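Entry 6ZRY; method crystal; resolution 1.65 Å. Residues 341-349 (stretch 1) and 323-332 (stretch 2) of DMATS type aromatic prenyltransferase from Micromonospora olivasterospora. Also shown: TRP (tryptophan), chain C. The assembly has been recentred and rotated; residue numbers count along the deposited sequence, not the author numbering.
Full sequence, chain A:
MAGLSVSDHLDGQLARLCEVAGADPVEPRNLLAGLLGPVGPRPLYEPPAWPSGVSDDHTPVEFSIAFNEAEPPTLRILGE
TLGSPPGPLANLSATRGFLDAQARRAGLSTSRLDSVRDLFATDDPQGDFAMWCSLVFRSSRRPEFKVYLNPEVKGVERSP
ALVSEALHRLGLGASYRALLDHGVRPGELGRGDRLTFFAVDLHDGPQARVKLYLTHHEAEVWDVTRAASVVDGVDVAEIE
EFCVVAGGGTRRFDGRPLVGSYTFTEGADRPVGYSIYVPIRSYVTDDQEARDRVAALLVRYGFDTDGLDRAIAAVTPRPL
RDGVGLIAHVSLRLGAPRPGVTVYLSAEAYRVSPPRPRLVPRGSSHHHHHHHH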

# COMPACT_ATOMS: atom_id res chain seq x y z
N VAL A 341 -2.41 -1.77 13.63
CA VAL A 341 -2.14 -0.41 13.09
C VAL A 341 -0.88 -0.47 12.23
O VAL A 341 0.10 -1.09 12.68
CB VAL A 341 -2.00 0.61 14.23
CG1 VAL A 341 -1.51 1.96 13.73
CG2 VAL A 341 -3.31 0.75 14.99
N THR A 342 -0.91 0.14 11.06
CA THR A 342 0.24 0.16 10.12
C THR A 342 0.68 1.60 9.88
O THR A 342 -0.16 2.46 9.69
CB THR A 342 -0.06 -0.57 8.82
OG1 THR A 342 -0.50 -1.89 9.15
CG2 THR A 342 1.14 -0.64 7.91
N VAL A 343 1.97 1.83 9.90
CA VAL A 343 2.58 3.16 9.70
C VAL A 343 3.40 3.06 8.42
O VAL A 343 4.17 2.11 8.29
CB VAL A 343 3.44 3.57 10.92
CG1 VAL A 343 3.95 4.99 10.78
CG2 VAL A 343 2.66 3.40 12.22
N TYR A 344 3.19 3.99 7.51
CA TYR A 344 3.80 3.98 6.16
C TYR A 344 4.88 5.05 6.19
O TYR A 344 4.55 6.23 6.52
CB TYR A 344 2.73 4.15 5.09
CG TYR A 344 1.69 3.07 5.10
CD1 TYR A 344 0.70 3.07 6.06
CD2 TYR A 344 1.69 2.05 4.16
CE1 TYR A 344 -0.27 2.09 6.11
CE2 TYR A 344 0.73 1.04 4.21
CZ TYR A 344 -0.27 1.08 5.17
OH TYR A 344 -1.23 0.12 5.27
N LEU A 345 6.12 4.65 5.94
CA LEU A 345 7.31 5.52 6.07
C LEU A 345 7.98 5.74 4.71
O LEU A 345 8.31 4.75 4.01
CB LEU A 345 8.26 4.86 7.08
CG LEU A 345 7.71 4.71 8.49
CD1 LEU A 345 8.68 3.90 9.36
CD2 LEU A 345 7.45 6.06 9.12
N SER A 346 8.15 7.00 4.33
CA SER A 346 8.71 7.42 3.04
C SER A 346 10.24 7.31 3.05
O SER A 346 10.87 7.70 4.01
CB SER A 346 8.29 8.82 2.71
OG SER A 346 6.87 8.93 2.70
N ALA A 347 10.81 6.86 1.95
CA ALA A 347 12.27 6.82 1.74
C ALA A 347 12.85 8.24 1.69
O ALA A 347 13.97 8.41 2.14
CB ALA A 347 12.56 6.06 0.46
N GLU A 348 12.12 9.20 1.15
CA GLU A 348 12.61 10.58 0.95
C GLU A 348 13.99 10.54 0.27
O GLU A 348 14.91 11.31 0.67
CB GLU A 348 12.70 11.33 2.28
CG GLU A 348 11.36 11.50 2.99
CD GLU A 348 11.40 12.34 4.26
OE1 GLU A 348 10.47 13.08 4.49
OE2 GLU A 348 12.37 12.18 5.08
N ALA A 349 14.13 9.72 -0.76
CA ALA A 349 15.39 9.61 -1.52
C ALA A 349 15.61 10.90 -2.34
O ALA A 349 16.78 11.21 -2.60
CB ALA A 349 15.40 8.38 -2.38
N TRP C . 1.68 7.38 -2.93
CA TRP C . 0.34 6.93 -3.45
C TRP C . -0.77 7.63 -2.68
O TRP C . -1.94 7.58 -3.11
CB TRP C . 0.20 5.39 -3.38
CG TRP C . 0.24 4.82 -2.00
CD1 TRP C . 1.36 4.51 -1.27
CD2 TRP C . -0.88 4.46 -1.18
NE1 TRP C . 1.00 3.99 -0.05
CE2 TRP C . -0.37 3.94 0.03
CE3 TRP C . -2.27 4.52 -1.35
CZ2 TRP C . -1.19 3.50 1.07
CZ3 TRP C . -3.09 4.08 -0.33
CH2 TRP C . -2.55 3.57 0.86
OXT TRP C . -0.52 8.27 -1.63
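Stretch 2 323-332: GVGLIAHVSL

Stretch 2 runs antiparallel to stretch 1. Strand 327-332 lies beside the strand of stretch 1, with 4.7 Å between the axes at closest approach and 160° between their N-to-C directions. The contact buries 671 Å², both sides summed.

Residues 323-326 form a loop. Val324 points away, but Val324 O is tied to Glu348 OE1 through a water that donates to both, at 2.7 Å and 2.6 Å. Gly325 has a positive phi of 94°, which favours glycine. Gly325 O accepts a 2.6 Å hydrogen bond from Ser346 OG. Leu326 is near-helical, at -58/-53, with chi1 t and chi2 p. Leu326 O receives Ser346 N at 2.8 Å and also lies 3.2 Å from Leu345 CA, a CA-H...O contact.

Ile327 opens the strand opposite Leu345. Ile327 CG2 packs 3.9 Å from Val343 CG1, and Ile327 CG1 lies 4.1 Å from Leu345 CD2. Ala328 breaks the extended path with phi/psi -80/-41, yet Ala328 N donates to Tyr344 O at 2.9 Å. His329 is extended again. His329 O accepts Tyr344 N at 3.1 Å, and the His329 ring turns an edge toward the face of the Tyr344 ring, with centroids 5.7 Å apart and planes at 78°. One face of the His329 ring is covered by the bound tryptophan, with His329 NE2 3.3 Å from TRP CE2.

Val330 pairs with Val343, their CA atoms 4.7 Å apart. Its side chain shares a face with Val341, and Val330 CG2 meets Val341 CG1 at 3.9 Å. Ser331 pairs with Thr342 through two backbone bonds: Ser331 N to Thr342 O at 2.9 Å, and Thr342 N to Ser331 O at 3.0 Å. Ser331 OG also hydrogen-bonds Tyr344 OH at 3.1 Å. Leu332 sits opposite Val341, with Leu332 CD1 4.2 Å from Val341 CG2.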

# COMPACT_ATOMS: atom_id res chain seq x y z
N GLY A 323 10.22 18.59 8.37
CA GLY A 323 9.47 18.26 7.14
C GLY A 323 8.17 17.57 7.44
O GLY A 323 7.83 17.43 8.60
N VAL A 324 7.49 17.15 6.41
CA VAL A 324 6.21 16.46 6.46
C VAL A 324 6.29 15.35 5.41
O VAL A 324 7.17 15.46 4.51
CB VAL A 324 5.06 17.45 6.23
CG1 VAL A 324 4.91 17.86 4.77
CG2 VAL A 324 3.75 16.92 6.76
N GLY A 325 5.49 14.30 5.57
CA GLY A 325 5.38 13.22 4.56
C GLY A 325 6.31 12.04 4.83
O GLY A 325 6.23 11.07 4.06
N LEU A 326 7.19 12.08 5.84
CA LEU A 326 7.91 10.86 6.27
C LEU A 326 6.85 9.84 6.66
O LEU A 326 6.87 8.72 6.12
CB LEU A 326 8.86 11.12 7.44
CG LEU A 326 9.40 9.85 8.09
CD1 LEU A 326 10.28 9.08 7.13
CD2 LEU A 326 10.14 10.16 9.36
N ILE A 327 5.94 10.22 7.54
CA ILE A 327 4.78 9.37 7.89
C ILE A 327 3.70 9.67 6.83
O ILE A 327 3.01 10.67 6.94
CB ILE A 327 4.31 9.60 9.33
CG1 ILE A 327 5.47 9.44 10.31
CG2 ILE A 327 3.15 8.66 9.65
CD1 ILE A 327 5.11 9.74 11.75
N ALA A 328 3.65 8.84 5.80
CA ALA A 328 2.86 9.12 4.59
C ALA A 328 1.37 8.79 4.84
O ALA A 328 0.49 9.52 4.34
CB ALA A 328 3.41 8.29 3.45
N HIS A 329 1.15 7.70 5.52
CA HIS A 329 -0.18 7.14 5.83
C HIS A 329 -0.15 6.48 7.21
O HIS A 329 0.94 6.06 7.67
CB HIS A 329 -0.63 6.09 4.82
CG HIS A 329 -0.55 6.49 3.40
ND1 HIS A 329 -1.64 6.97 2.72
CD2 HIS A 329 0.47 6.45 2.50
CE1 HIS A 329 -1.29 7.20 1.45
NE2 HIS A 329 -0.01 6.91 1.30
N VAL A 330 -1.31 6.34 7.81
CA VAL A 330 -1.50 5.41 8.95
C VAL A 330 -2.82 4.70 8.73
O VAL A 330 -3.77 5.35 8.22
CB VAL A 330 -1.44 6.14 10.31
CG1 VAL A 330 -2.55 7.15 10.46
CG2 VAL A 330 -1.45 5.13 11.46
N SER A 331 -2.87 3.42 9.04
CA SER A 331 -4.03 2.58 8.73
C SER A 331 -4.45 1.75 9.93
O SER A 331 -3.61 1.35 10.72
CB SER A 331 -3.79 1.72 7.49
OG SER A 331 -2.97 0.59 7.81
N LEU A 332 -5.74 1.53 10.05
CA LEU A 332 -6.36 0.63 11.02
C LEU A 332 -6.90 -0.58 10.27
O LEU A 332 -7.64 -0.37 9.28
CB LEU A 332 -7.49 1.35 11.74
CG LEU A 332 -8.22 0.50 12.77
CD1 LEU A 332 -7.30 0.13 13.92
CD2 LEU A 332 -9.47 1.21 13.26
O HOH W 1 8.76 14.14 2.82